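Local coordinates for WipB (Legionella pneumophila, PDB 5NNY), which acts, through the phosphatase domain described here, as a Ser/Thr phosphatase translocated into host cells to target the lysosomal nutrient-sensing machinery, at residues A77-A80 against Q81-I84; K150-G153 against N154-H157; G254-H257 against T258-T261; L17-N20 against I21-Q25; I124-N128 against H129-F133. One frame throughout, in Å; residues are numbered along the deposited sequence. Where two conformers were deposited one is given.

Contact 1 of 5, residues A77-A80 against Q81-I84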
loop_
_atom_site.group_PDB
_atom_site.type_symbol
_atom_site.label_atom_id
_atom_site.label_comp_id
_atom_site.label_asym_id
_atom_site.label_seq_id
_atom_site.Cartn_x
_atom_site.Cartn_y
_atom_site.Cartn_z
ATOM N N ALA A 77 12.355 18.868 -4.805
ATOM C CA ALA A 77 13.660 19.046 -5.453
ATOM C C ALA A 77 14.553 17.824 -5.252
ATOM O O ALA A 77 15.337 17.460 -6.139
ATOM C CB ALA A 77 14.350 20.298 -4.915
ATOM N N LEU A 78 14.478 17.190 -4.076
ATOM C CA LEU A 78 15.251 15.967 -3.877
ATOM C C LEU A 78 14.719 14.843 -4.753
ATOM O O LEU A 78 15.499 14.110 -5.373
ATOM C CB LEU A 78 15.238 15.563 -2.401
ATOM C CG LEU A 78 15.923 16.497 -1.399
ATOM C CD1 LEU A 78 15.775 15.990 0.037
ATOM C CD2 LEU A 78 17.397 16.679 -1.746
ATOM N N ILE A 79 13.395 14.692 -4.817
ATOM C CA ILE A 79 12.801 13.657 -5.670
ATOM C C ILE A 79 13.261 13.826 -7.117
ATOM O O ILE A 79 13.548 12.846 -7.819
ATOM C CB ILE A 79 11.265 13.703 -5.563
ATOM C CG1 ILE A 79 10.810 13.390 -4.130
ATOM C CG2 ILE A 79 10.615 12.778 -6.595
ATOM C CD1 ILE A 79 11.139 11.955 -3.640
ATOM N N ALA A 80 13.315 15.071 -7.589
ATOM C CA ALA A 80 13.717 15.372 -8.962
ATOM C C ALA A 80 15.170 15.025 -9.238
ATOM O O ALA A 80 15.572 15.004 -10.408
ATOM C CB ALA A 80 13.494 16.853 -9.261
ATOM N N GLN A 81 15.961 14.792 -8.208
ATOM C CA GLN A 81 17.348 14.379 -8.345
ATOM C C GLN A 81 17.559 12.892 -8.085
ATOM O O GLN A 81 18.708 12.450 -7.969
ATOM C CB GLN A 81 18.221 15.199 -7.404
ATOM C CG GLN A 81 18.214 16.678 -7.739
ATOM C CD GLN A 81 19.042 17.478 -6.771
ATOM O OE1 GLN A 81 20.270 17.433 -6.824
ATOM N NE2 GLN A 81 18.375 18.200 -5.858
ATOM N N ILE A 82 16.483 12.117 -7.956
ATOM C CA ILE A 82 16.560 10.671 -7.798
ATOM C C ILE A 82 16.455 10.049 -9.184
ATOM O O ILE A 82 15.615 10.460 -9.995
ATOM C CB ILE A 82 15.454 10.157 -6.862
ATOM C CG1 ILE A 82 15.734 10.611 -5.420
ATOM C CG2 ILE A 82 15.324 8.651 -6.957
ATOM C CD1 ILE A 82 14.568 10.321 -4.425
ATOM N N LYS A 83 17.343 9.108 -9.481
ATOM C CA LYS A 83 17.321 8.402 -10.753
ATOM C C LYS A 83 17.082 6.927 -10.503
ATOM O O LYS A 83 17.739 6.321 -9.656
ATOM C CB LYS A 83 18.628 8.588 -11.535
ATOM C CG LYS A 83 18.400 8.517 -13.037
ATOM C CD LYS A 83 19.624 8.058 -13.790
ATOM C CE LYS A 83 19.277 7.872 -15.259
ATOM N NZ LYS A 83 17.884 7.357 -15.423
ATOM N N ILE A 84 16.132 6.364 -11.238
ATOM C CA ILE A 84 15.930 4.923 -11.256
ATOM C C ILE A 84 16.998 4.327 -12.163
ATOM O O ILE A 84 17.154 4.757 -13.313
ATOM C CB ILE A 84 14.515 4.564 -11.732
ATOM C CG1 ILE A 84 13.505 4.687 -10.582
ATOM C CG2 ILE A 84 14.462 3.146 -12.267
ATOM C CD1 ILE A 84 13.361 6.091 -9.988
HETATM O O HOH W 1 12.803 12.289 -10.432
#
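Q81 turns its CG away from its own carbonyl carbon and beside its backbone N (chi1 -63°), and with the chain extended beyond CG the amide reaches back to A77 O. This happens at the exit of helix 64-79, where a type I beta turn from I79 to I82 redirects the chain into the short strand 83-84. Q81 NE2 donates to A77 O at 3.1 Å with an N-H...O angle of 158°. The oxygen lies almost in the Q81 amide plane but is approached from above its own carbonyl plane. The other end of the amide is also held, since OE1 accepts from N34, so both ends of the group fix its rotation. The backbone closes the turn with I82 N on I79 O at 3.0 Å, while Q81 N reaches L78 O, also at 3.0 Å. On the buried side, I79 and I82 both hold CG1 beside the backbone N, and their CD1 methyls meet at 3.9 Å. These isoleucines face L111 of helix 105-117, whereas L78 packs on helix 32-42. A water donates to I79 O at 2.8 Å and, weakly, to I82 O at 3.4 Å.

Contact 2 of 5, residues K150-G153 against N154-H157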
loop_
_atom_site.group_PDB
_atom_site.type_symbol
_atom_site.label_atom_id
_atom_site.label_comp_id
_atom_site.label_asym_id
_atom_site.label_seq_id
_atom_site.Cartn_x
_atom_site.Cartn_y
_atom_site.Cartn_z
ATOM N N LYS A 150 -13.568 8.261 8.116
ATOM C CA LYS A 150 -13.734 8.329 9.563
ATOM C C LYS A 150 -13.858 6.946 10.194
ATOM O O LYS A 150 -13.237 6.673 11.227
ATOM C CB LYS A 150 -14.943 9.195 9.905
ATOM C CG LYS A 150 -15.022 9.558 11.375
ATOM C CD LYS A 150 -16.119 10.579 11.626
ATOM C CE LYS A 150 -17.479 10.073 11.146
ATOM N NZ LYS A 150 -17.807 8.726 11.718
ATOM N N ARG A 151 -14.635 6.046 9.580
ATOM C CA ARG A 151 -14.866 4.734 10.187
ATOM C C ARG A 151 -13.609 3.867 10.118
ATOM O O ARG A 151 -13.235 3.214 11.099
ATOM C CB ARG A 151 -16.058 4.024 9.524
ATOM C CG ARG A 151 -17.353 4.849 9.402
ATOM C CD ARG A 151 -18.613 4.133 9.925
ATOM N NE ARG A 151 -19.087 3.003 9.109
ATOM C CZ ARG A 151 -20.022 3.076 8.160
ATOM N NH1 ARG A 151 -20.388 1.976 7.503
ATOM N NH2 ARG A 151 -20.590 4.237 7.857
ATOM N N LEU A 152 -12.929 3.857 8.968
ATOM C CA LEU A 152 -11.664 3.135 8.887
ATOM C C LEU A 152 -10.616 3.717 9.828
ATOM O O LEU A 152 -9.804 2.976 10.389
ATOM C CB LEU A 152 -11.153 3.141 7.450
ATOM C CG LEU A 152 -12.044 2.331 6.511
ATOM C CD1 LEU A 152 -11.474 2.399 5.098
ATOM C CD2 LEU A 152 -12.141 0.872 7.012
ATOM N N GLY A 153 -10.615 5.034 10.016
ATOM C CA GLY A 153 -9.674 5.645 10.939
ATOM C C GLY A 153 -9.893 5.256 12.386
ATOM O O GLY A 153 -8.989 5.443 13.209
ATOM N N ASN A 154 -11.082 4.737 12.713
ATOM C CA ASN A 154 -11.377 4.271 14.062
ATOM C C ASN A 154 -10.646 2.983 14.415
ATOM O O ASN A 154 -10.594 2.623 15.597
ATOM C CB ASN A 154 -12.876 4.013 14.238
ATOM C CG ASN A 154 -13.692 5.274 14.330
ATOM O OD1 ASN A 154 -13.171 6.354 14.620
ATOM N ND2 ASN A 154 -14.999 5.143 14.096
ATOM N N ILE A 155 -10.119 2.248 13.435
ATOM C CA ILE A 155 -9.570 0.919 13.712
ATOM C C ILE A 155 -8.085 0.838 13.489
ATOM O O ILE A 155 -7.513 -0.258 13.587
ATOM C CB ILE A 155 -10.283 -0.180 12.902
ATOM C CG1 ILE A 155 -10.067 0.028 11.402
ATOM C CG2 ILE A 155 -11.754 -0.203 13.264
ATOM C CD1 ILE A 155 -10.801 -0.961 10.532
ATOM N N GLN A 156 -7.436 1.946 13.149
ATOM C CA GLN A 156 -5.999 1.912 12.947
ATOM C C GLN A 156 -5.479 3.330 13.087
ATOM O O GLN A 156 -6.210 4.303 12.885
ATOM C CB GLN A 156 -5.642 1.316 11.581
ATOM C CG GLN A 156 -6.256 2.093 10.424
ATOM C CD GLN A 156 -6.290 1.295 9.128
ATOM O OE1 GLN A 156 -6.040 0.087 9.112
ATOM N NE2 GLN A 156 -6.604 1.972 8.034
ATOM N N HIS A 157 -4.214 3.434 13.448
ATOM C CA HIS A 157 -3.578 4.728 13.569
ATOM C C HIS A 157 -2.924 5.058 12.238
ATOM O O HIS A 157 -2.244 4.218 11.641
ATOM C CB HIS A 157 -2.586 4.747 14.727
ATOM C CG HIS A 157 -3.251 4.885 16.061
ATOM N ND1 HIS A 157 -2.647 4.525 17.247
ATOM C CD2 HIS A 157 -4.486 5.341 16.392
ATOM C CE1 HIS A 157 -3.479 4.753 18.250
ATOM N NE2 HIS A 157 -4.599 5.253 17.758
HETATM O O HOH W 2 -17.486 7.184 13.591
#
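K150 O sits over one face of the N154 side-chain amide, 3.4 Å from N154 CG, and the amide's ND2 is hydrogen-bonded to Y266 OH. The second flat group is the Q156 amide: L152 O lies obliquely off it, 3.7 Å from Q156 CG, and its NE2 donates to E132 OE1 and N128 O, so this buried nitrogen is gripped by two acceptors. The backbone bonds are those of a short, weakly bonded helix running out. N154 N donates to R151 O at 3.1 Å and only weakly to K150 O, and I155 N finds L152 O at 3.1 Å with a nearly straight angle of 167°. I155 has CG1 between its backbone N and carbonyl carbon (chi1 63°), the crowded position, which presses CG1 to 3.1 Å from L152 O. The same torsion lays I155 alongside L152, the two pointing the same way, with I155 CD1 4.2 Å from L152 CD2. This exit from helix 150-153 leads into the loop before helix 159-169 and is wedged between two other helices: I155 and R151 rest on helix 262-270, through M265 and Y266, while L152 and Q156 lie on helix 128-138.

Contact 3 of 5, residues G254-H257 against T258-T261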
loop_
_atom_site.group_PDB
_atom_site.type_symbol
_atom_site.label_atom_id
_atom_site.label_comp_id
_atom_site.label_asym_id
_atom_site.label_seq_id
_atom_site.Cartn_x
_atom_site.Cartn_y
_atom_site.Cartn_z
ATOM N N GLY A 254 -13.392 3.009 -9.556
ATOM C CA GLY A 254 -13.520 3.671 -8.276
ATOM C C GLY A 254 -14.396 2.918 -7.305
ATOM O O GLY A 254 -15.084 3.543 -6.485
ATOM N N GLU A 255 -14.408 1.582 -7.388
ATOM C CA GLU A 255 -15.340 0.753 -6.630
ATOM C C GLU A 255 -14.645 -0.283 -5.749
ATOM O O GLU A 255 -15.286 -1.245 -5.320
ATOM C CB GLU A 255 -16.313 0.062 -7.585
ATOM C CG GLU A 255 -17.210 1.059 -8.354
ATOM C CD GLU A 255 -18.315 0.365 -9.121
ATOM O OE1 GLU A 255 -19.487 0.447 -8.691
ATOM O OE2 GLU A 255 -18.008 -0.284 -10.139
ATOM N N ILE A 256 -13.346 -0.121 -5.475
ATOM C CA ILE A 256 -12.706 -0.982 -4.478
ATOM C C ILE A 256 -13.470 -0.906 -3.165
ATOM O O ILE A 256 -13.628 -1.910 -2.458
ATOM C CB ILE A 256 -11.229 -0.597 -4.274
ATOM C CG1 ILE A 256 -10.401 -0.961 -5.501
ATOM C CG2 ILE A 256 -10.646 -1.306 -3.057
ATOM C CD1 ILE A 256 -9.031 -0.261 -5.528
ATOM N N HIS A 257 -13.982 0.286 -2.832
ATOM C CA HIS A 257 -14.666 0.462 -1.557
ATOM C C HIS A 257 -15.959 -0.353 -1.463
ATOM O O HIS A 257 -16.486 -0.509 -0.359
ATOM C CB HIS A 257 -14.969 1.949 -1.301
ATOM C CG HIS A 257 -16.048 2.504 -2.176
ATOM N ND1 HIS A 257 -15.799 3.022 -3.429
ATOM C CD2 HIS A 257 -17.384 2.622 -1.979
ATOM C CE1 HIS A 257 -16.931 3.438 -3.967
ATOM N NE2 HIS A 257 -17.906 3.213 -3.105
ATOM N N THR A 258 -16.484 -0.869 -2.584
ATOM C CA THR A 258 -17.670 -1.722 -2.559
ATOM C C THR A 258 -17.341 -3.182 -2.242
ATOM O O THR A 258 -18.266 -4.007 -2.140
ATOM C CB THR A 258 -18.423 -1.660 -3.900
ATOM O OG1 THR A 258 -17.673 -2.355 -4.899
ATOM C CG2 THR A 258 -18.654 -0.210 -4.368
ATOM N N LEU A 259 -16.062 -3.530 -2.089
ATOM C CA LEU A 259 -15.692 -4.926 -1.860
ATOM C C LEU A 259 -15.771 -5.352 -0.396
ATOM O O LEU A 259 -15.417 -6.496 -0.097
ATOM C CB LEU A 259 -14.291 -5.194 -2.396
ATOM C CG LEU A 259 -14.156 -4.985 -3.910
ATOM C CD1 LEU A 259 -12.689 -5.029 -4.345
ATOM C CD2 LEU A 259 -14.957 -6.053 -4.667
ATOM N N TYR A 260 -16.243 -4.476 0.495
ATOM C CA TYR A 260 -16.306 -4.722 1.933
ATOM C C TYR A 260 -17.330 -3.753 2.513
ATOM O O TYR A 260 -17.658 -2.730 1.906
ATOM C CB TYR A 260 -14.938 -4.514 2.611
ATOM C CG TYR A 260 -14.417 -3.092 2.409
ATOM C CD1 TYR A 260 -14.809 -2.063 3.261
ATOM C CD2 TYR A 260 -13.538 -2.779 1.360
ATOM C CE1 TYR A 260 -14.359 -0.754 3.089
ATOM C CE2 TYR A 260 -13.071 -1.468 1.185
ATOM C CZ TYR A 260 -13.492 -0.466 2.045
ATOM O OH TYR A 260 -13.041 0.830 1.883
ATOM N N THR A 261 -17.790 -4.047 3.723
ATOM C CA THR A 261 -18.538 -3.058 4.493
ATOM C C THR A 261 -17.767 -2.757 5.770
ATOM O O THR A 261 -16.875 -3.507 6.167
ATOM C CB THR A 261 -19.963 -3.543 4.794
ATOM O OG1 THR A 261 -19.902 -4.730 5.578
ATOM C CG2 THR A 261 -20.703 -3.851 3.506
HETATM O O HOH W 3 -17.678 0.089 1.853
#
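A short 3-10 turn in the connection between helix 233-253 and helix 262-270 folds T258 back onto E255. The connection starts with a Schellman motif, G254 leaving the helix with positive phi. At the next residue, E255 O is gripped twice by T258: the backbone N comes from above the carbonyl plane at 3.0 Å, and the hydroxyl OG1, donating in that plane, at 2.7 Å. T258 holds OG1 between its backbone N and carbonyl carbon (chi1 72°), and this sends CG2 the other way, over a face of the H257 imidazole. The CH-pi contact measures 3.9 Å from T258 CG2 to the ring centroid, the methyl lying 20° off the normal. H257 ND1 is bonded to E138, which helps set the rotation of the ring. L259 N continues the turn by donating to I256 O at 2.9 Å. Y260 doubles back, its ring placed with H257 O 3.8 Å above the plane and over the ring centre, while OH bonds to E135; both glutamates belong to helix 128-138, which flanks H257 and Y260, while I256 and L259 pack on F247. A water donates to H257 O at 2.6 Å and to Y260 O at 2.8 Å.

Contact 4 of 5, residues L17-N20 against I21-Q25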
loop_
_atom_site.group_PDB
_atom_site.type_symbol
_atom_site.label_atom_id
_atom_site.label_comp_id
_atom_site.label_asym_id
_atom_site.label_seq_id
_atom_site.Cartn_x
_atom_site.Cartn_y
_atom_site.Cartn_z
ATOM N N LEU A 17 12.975 4.763 5.341
ATOM C CA LEU A 17 13.177 3.326 5.214
ATOM C C LEU A 17 12.967 2.874 3.777
ATOM O O LEU A 17 13.799 2.142 3.226
ATOM C CB LEU A 17 12.229 2.589 6.164
ATOM C CG LEU A 17 12.149 1.064 6.077
ATOM C CD1 LEU A 17 13.508 0.375 6.277
ATOM C CD2 LEU A 17 11.120 0.545 7.072
ATOM N N PHE A 18 11.871 3.330 3.148
ATOM C CA PHE A 18 11.616 3.062 1.730
ATOM C C PHE A 18 12.790 3.508 0.862
ATOM O O PHE A 18 13.288 2.739 0.030
ATOM C CB PHE A 18 10.321 3.757 1.296
ATOM C CG PHE A 18 9.771 3.290 -0.039
ATOM C CD1 PHE A 18 9.977 1.998 -0.496
ATOM C CD2 PHE A 18 9.040 4.155 -0.831
ATOM C CE1 PHE A 18 9.452 1.595 -1.722
ATOM C CE2 PHE A 18 8.518 3.756 -2.051
ATOM C CZ PHE A 18 8.729 2.468 -2.502
ATOM N N LEU A 19 13.248 4.753 1.039
ATOM C CA LEU A 19 14.420 5.224 0.308
ATOM C C LEU A 19 15.629 4.324 0.538
ATOM O O LEU A 19 16.344 3.981 -0.411
ATOM C CB LEU A 19 14.758 6.661 0.724
ATOM C CG LEU A 19 15.863 7.292 -0.144
ATOM C CD1 LEU A 19 15.267 7.827 -1.423
ATOM C CD2 LEU A 19 16.575 8.417 0.583
ATOM N N ASN A 20 15.894 3.960 1.793
ATOM C CA ASN A 20 17.076 3.162 2.107
ATOM C C ASN A 20 17.067 1.842 1.345
ATOM O O ASN A 20 18.079 1.450 0.744
ATOM C CB ASN A 20 17.145 2.915 3.613
ATOM C CG ASN A 20 18.550 2.618 4.088
ATOM O OD1 ASN A 20 19.534 3.126 3.537
ATOM N ND2 ASN A 20 18.655 1.807 5.134
ATOM N N ILE A 21 15.927 1.150 1.349
ATOM C CA ILE A 21 15.852 -0.136 0.667
ATOM C C ILE A 21 16.057 0.045 -0.830
ATOM O O ILE A 21 16.814 -0.709 -1.463
ATOM C CB ILE A 21 14.518 -0.834 0.986
ATOM C CG1 ILE A 21 14.396 -1.102 2.486
ATOM C CG2 ILE A 21 14.406 -2.153 0.231
ATOM C CD1 ILE A 21 12.972 -1.477 2.913
ATOM N N LEU A 22 15.421 1.069 -1.412
ATOM C CA LEU A 22 15.560 1.334 -2.840
ATOM C C LEU A 22 17.014 1.600 -3.220
ATOM O O LEU A 22 17.455 1.196 -4.297
ATOM C CB LEU A 22 14.673 2.517 -3.241
ATOM C CG LEU A 22 13.170 2.274 -3.228
ATOM C CD1 LEU A 22 12.423 3.596 -3.299
ATOM C CD2 LEU A 22 12.776 1.369 -4.399
ATOM N N VAL A 23 17.774 2.274 -2.349
ATOM C CA VAL A 23 19.189 2.524 -2.626
ATOM C C VAL A 23 20.009 1.245 -2.466
ATOM O O VAL A 23 20.813 0.886 -3.341
ATOM C CB VAL A 23 19.727 3.648 -1.718
ATOM C CG1 VAL A 23 21.233 3.799 -1.907
ATOM C CG2 VAL A 23 19.019 4.964 -2.008
ATOM N N ARG A 24 19.828 0.547 -1.339
ATOM C CA ARG A 24 20.639 -0.626 -1.028
ATOM C C ARG A 24 20.371 -1.778 -1.988
ATOM O O ARG A 24 21.226 -2.648 -2.159
ATOM C CB ARG A 24 20.379 -1.073 0.415
ATOM C CG ARG A 24 20.934 -0.117 1.457
ATOM C CD ARG A 24 20.611 -0.557 2.887
ATOM N NE ARG A 24 21.069 -1.911 3.200
ATOM C CZ ARG A 24 22.306 -2.209 3.588
ATOM N NH1 ARG A 24 23.221 -1.250 3.697
ATOM N NH2 ARG A 24 22.632 -3.464 3.857
ATOM N N GLN A 25 19.195 -1.811 -2.604
ATOM C CA GLN A 25 18.845 -2.873 -3.534
ATOM C C GLN A 25 19.089 -2.483 -4.983
ATOM O O GLN A 25 18.662 -3.211 -5.884
ATOM C CB GLN A 25 17.380 -3.290 -3.336
ATOM C CG GLN A 25 17.137 -4.108 -2.070
ATOM C CD GLN A 25 17.970 -5.371 -2.041
ATOM O OE1 GLN A 25 18.018 -6.114 -3.017
ATOM N NE2 GLN A 25 18.637 -5.618 -0.920
#
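Apolar contacts between residues four apart dominate, led by L22 on F18. L22 CD1 stands over the centre of the F18 ring, 3.8 Å from the centroid and only 7° off the normal, a clean CH-pi contact. F18 turns its CG anti to the backbone N (chi1 -166°), which carries the ring along the helix side to meet that methyl. Both residues are buried and continue onto M8 of strand 6-8, and the phenyl group also packs on L111, L112 and L115 of helix 105-117. One residue earlier, L17 and I21 cross obliquely, their CD1 atoms 3.9 Å apart. L19 and V23 form a looser pair, L19 CG to V23 CG2 at 4.3 Å, on the side facing I28. Among polar side chains, N20 and R24 run side by side without bonding each other: R24 CD passes N20 ND2 at 3.8 Å, and the amide and guanidinium planes are 44° apart. N20 OD1 is instead hydrogen-bonded to Y35. Backbone bonds run through all of this: I21 N to L17 O at 3.0 Å, R24 N to N20 O at 2.9 Å, with L22 on F18 and V23 on L19 between them. The repeat is that of a regular alpha-helix, here helix 15-24, which follows strand 6-8, an outermost strand of the phosphoesterase sheet, and packs F18, I21 and L22 on its M8.

Contact 5 of 5, residues I124-N128 against H129-F133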
loop_
_atom_site.group_PDB
_atom_site.type_symbol
_atom_site.label_atom_id
_atom_site.label_comp_id
_atom_site.label_asym_id
_atom_site.label_seq_id
_atom_site.Cartn_x
_atom_site.Cartn_y
_atom_site.Cartn_z
ATOM N N ILE A 124 2.079 -3.388 -5.141
ATOM C CA ILE A 124 1.642 -3.019 -3.800
ATOM C C ILE A 124 0.521 -3.962 -3.397
ATOM O O ILE A 124 -0.510 -4.030 -4.069
ATOM C CB ILE A 124 1.160 -1.560 -3.745
ATOM C CG1 ILE A 124 2.278 -0.643 -4.222
ATOM C CG2 ILE A 124 0.759 -1.178 -2.327
ATOM C CD1 ILE A 124 1.841 0.812 -4.440
ATOM N N LEU A 125 0.728 -4.691 -2.309
ATOM C CA LEU A 125 -0.251 -5.663 -1.848
ATOM C C LEU A 125 -1.271 -4.954 -0.977
ATOM O O LEU A 125 -0.901 -4.186 -0.083
ATOM C CB LEU A 125 0.425 -6.799 -1.082
ATOM C CG LEU A 125 1.119 -7.772 -2.035
ATOM C CD1 LEU A 125 2.110 -8.639 -1.303
ATOM C CD2 LEU A 125 0.085 -8.620 -2.763
ATOM N N LEU A 126 -2.547 -5.194 -1.261
ATOM C CA LEU A 126 -3.620 -4.504 -0.541
ATOM C C LEU A 126 -3.542 -4.775 0.959
ATOM O O LEU A 126 -3.357 -5.921 1.395
ATOM C CB LEU A 126 -4.985 -4.951 -1.087
ATOM C CG LEU A 126 -6.216 -4.169 -0.619
ATOM C CD1 LEU A 126 -6.109 -2.714 -1.063
ATOM C CD2 LEU A 126 -7.520 -4.794 -1.124
ATOM N N SER A 127 -3.676 -3.705 1.755
ATOM C CA SER A 127 -3.634 -3.798 3.203
ATOM C C SER A 127 -4.770 -2.971 3.782
ATOM O O SER A 127 -5.396 -2.161 3.089
ATOM C CB SER A 127 -2.286 -3.316 3.784
ATOM O OG SER A 127 -2.048 -1.921 3.570
ATOM N N ASN A 128 -5.020 -3.187 5.079
ATOM C CA ASN A 128 -6.026 -2.397 5.775
ATOM C C ASN A 128 -5.637 -0.922 5.806
ATOM O O ASN A 128 -6.501 -0.047 5.661
ATOM C CB ASN A 128 -6.253 -2.939 7.193
ATOM C CG ASN A 128 -4.961 -3.380 7.888
ATOM O OD1 ASN A 128 -4.302 -4.335 7.464
ATOM N ND2 ASN A 128 -4.625 -2.714 8.992
ATOM N N HIS A 129 -4.338 -0.626 5.956
ATOM C CA HIS A 129 -3.897 0.770 5.961
ATOM C C HIS A 129 -4.090 1.400 4.582
ATOM O O HIS A 129 -4.671 2.483 4.449
ATOM C CB HIS A 129 -2.429 0.868 6.398
ATOM C CG HIS A 129 -2.197 0.612 7.854
ATOM N ND1 HIS A 129 -2.290 1.598 8.814
ATOM C CD2 HIS A 129 -1.843 -0.518 8.514
ATOM C CE1 HIS A 129 -2.022 1.084 10.001
ATOM N NE2 HIS A 129 -1.747 -0.197 9.846
ATOM N N GLY A 130 -3.624 0.727 3.562
ATOM C CA GLY A 130 -3.760 1.220 2.222
ATOM C C GLY A 130 -5.190 1.374 1.734
ATOM O O GLY A 130 -5.538 2.271 1.041
ATOM N N ILE A 131 -6.056 0.510 2.224
ATOM C CA ILE A 131 -7.440 0.564 1.867
ATOM C C ILE A 131 -8.133 1.867 2.387
ATOM O O ILE A 131 -9.061 2.300 1.838
ATOM C CB ILE A 131 -8.130 -0.740 2.296
ATOM C CG1 ILE A 131 -8.934 -1.322 1.184
ATOM C CG2 ILE A 131 -8.972 -0.536 3.500
ATOM C CD1 ILE A 131 -9.239 -2.763 1.410
ATOM N N GLU A 132 -7.661 2.441 3.480
ATOM C CA GLU A 132 -8.200 3.676 3.939
ATOM C C GLU A 132 -7.851 4.797 2.928
ATOM O O GLU A 132 -8.653 5.638 2.658
ATOM C CB GLU A 132 -7.676 4.002 5.310
ATOM C CG GLU A 132 -8.041 5.372 5.763
ATOM C CD GLU A 132 -7.759 5.640 7.246
ATOM O OE1 GLU A 132 -7.363 4.765 7.972
ATOM O OE2 GLU A 132 -7.926 6.774 7.646
ATOM N N PHE A 133 -6.638 4.776 2.399
ATOM C CA PHE A 133 -6.292 5.757 1.365
ATOM C C PHE A 133 -7.147 5.564 0.109
ATOM O O PHE A 133 -7.645 6.544 -0.475
ATOM C CB PHE A 133 -4.796 5.662 1.037
ATOM C CG PHE A 133 -4.323 6.679 0.023
ATOM C CD1 PHE A 133 -4.237 8.018 0.363
ATOM C CD2 PHE A 133 -4.012 6.288 -1.272
ATOM C CE1 PHE A 133 -3.802 8.967 -0.564
ATOM C CE2 PHE A 133 -3.556 7.214 -2.209
ATOM C CZ PHE A 133 -3.468 8.566 -1.850
#
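S127 caps the helix that follows strand 121-125: G130 N donates to S127 OG at 3.1 Å in a nearly straight bond (166°), and I131 N reaches S127 O at 2.9 Å. S127 is the N-cap residue, its OG held between its own backbone N and carbonyl carbon (chi1 65°), where it takes the N-H of G130 in the first turn of helix 128-138; D96 N adds a weak bond to the same oxygen. The run S127-N128-H129-G130 recalls the Asn-His signature that ends a strand in calcineurin-like phosphoesterases, consistent with the family, and it lies close to the centre of the chain. N128 and H129 send their flat groups out side by side, pointing the same way, with the amide and ring planes 43° apart. N128 ND2 comes 3.6 Å from H129 CD2, approaching the ring obliquely. H129 ND1 is bonded to V99 O, which steadies the imidazole, while its side chain also touches D96 and D100. Further out the contact turns apolar. I131 points back toward the residues before it, CB 3.2 Å from S127 O and CG2 3.3 Å from N128 O, a snug fit around the first carbonyls of the helix. L126, which also touches V285 of helix 280-286, closes the packing by setting its CD2 methyl 3.7 Å from I131 CD1.

How the contacts relate
From the N terminus the chain passes contact 4, contact 1, contact 5, contact 2 and contact 3 in series; each is a local turn or helix stretch, and none nests in or crosses another. Contacts 4 and 1 share one flank of the chain, where I82 CD1 meets L19 CD1 at 4.0 Å, joining helix 15-24 to the turn after helix 64-79. The other three cluster. Contact 5, at the end of strand 121-125, meets contact 2 through Q156 and contact 3 through the Y260 ring against I131, while L152 CD1 touches Y260 OH between contacts 2 and 3. Contacts 1 and 3 lie on opposite sides of the chain's centre, about 34 Å between centres.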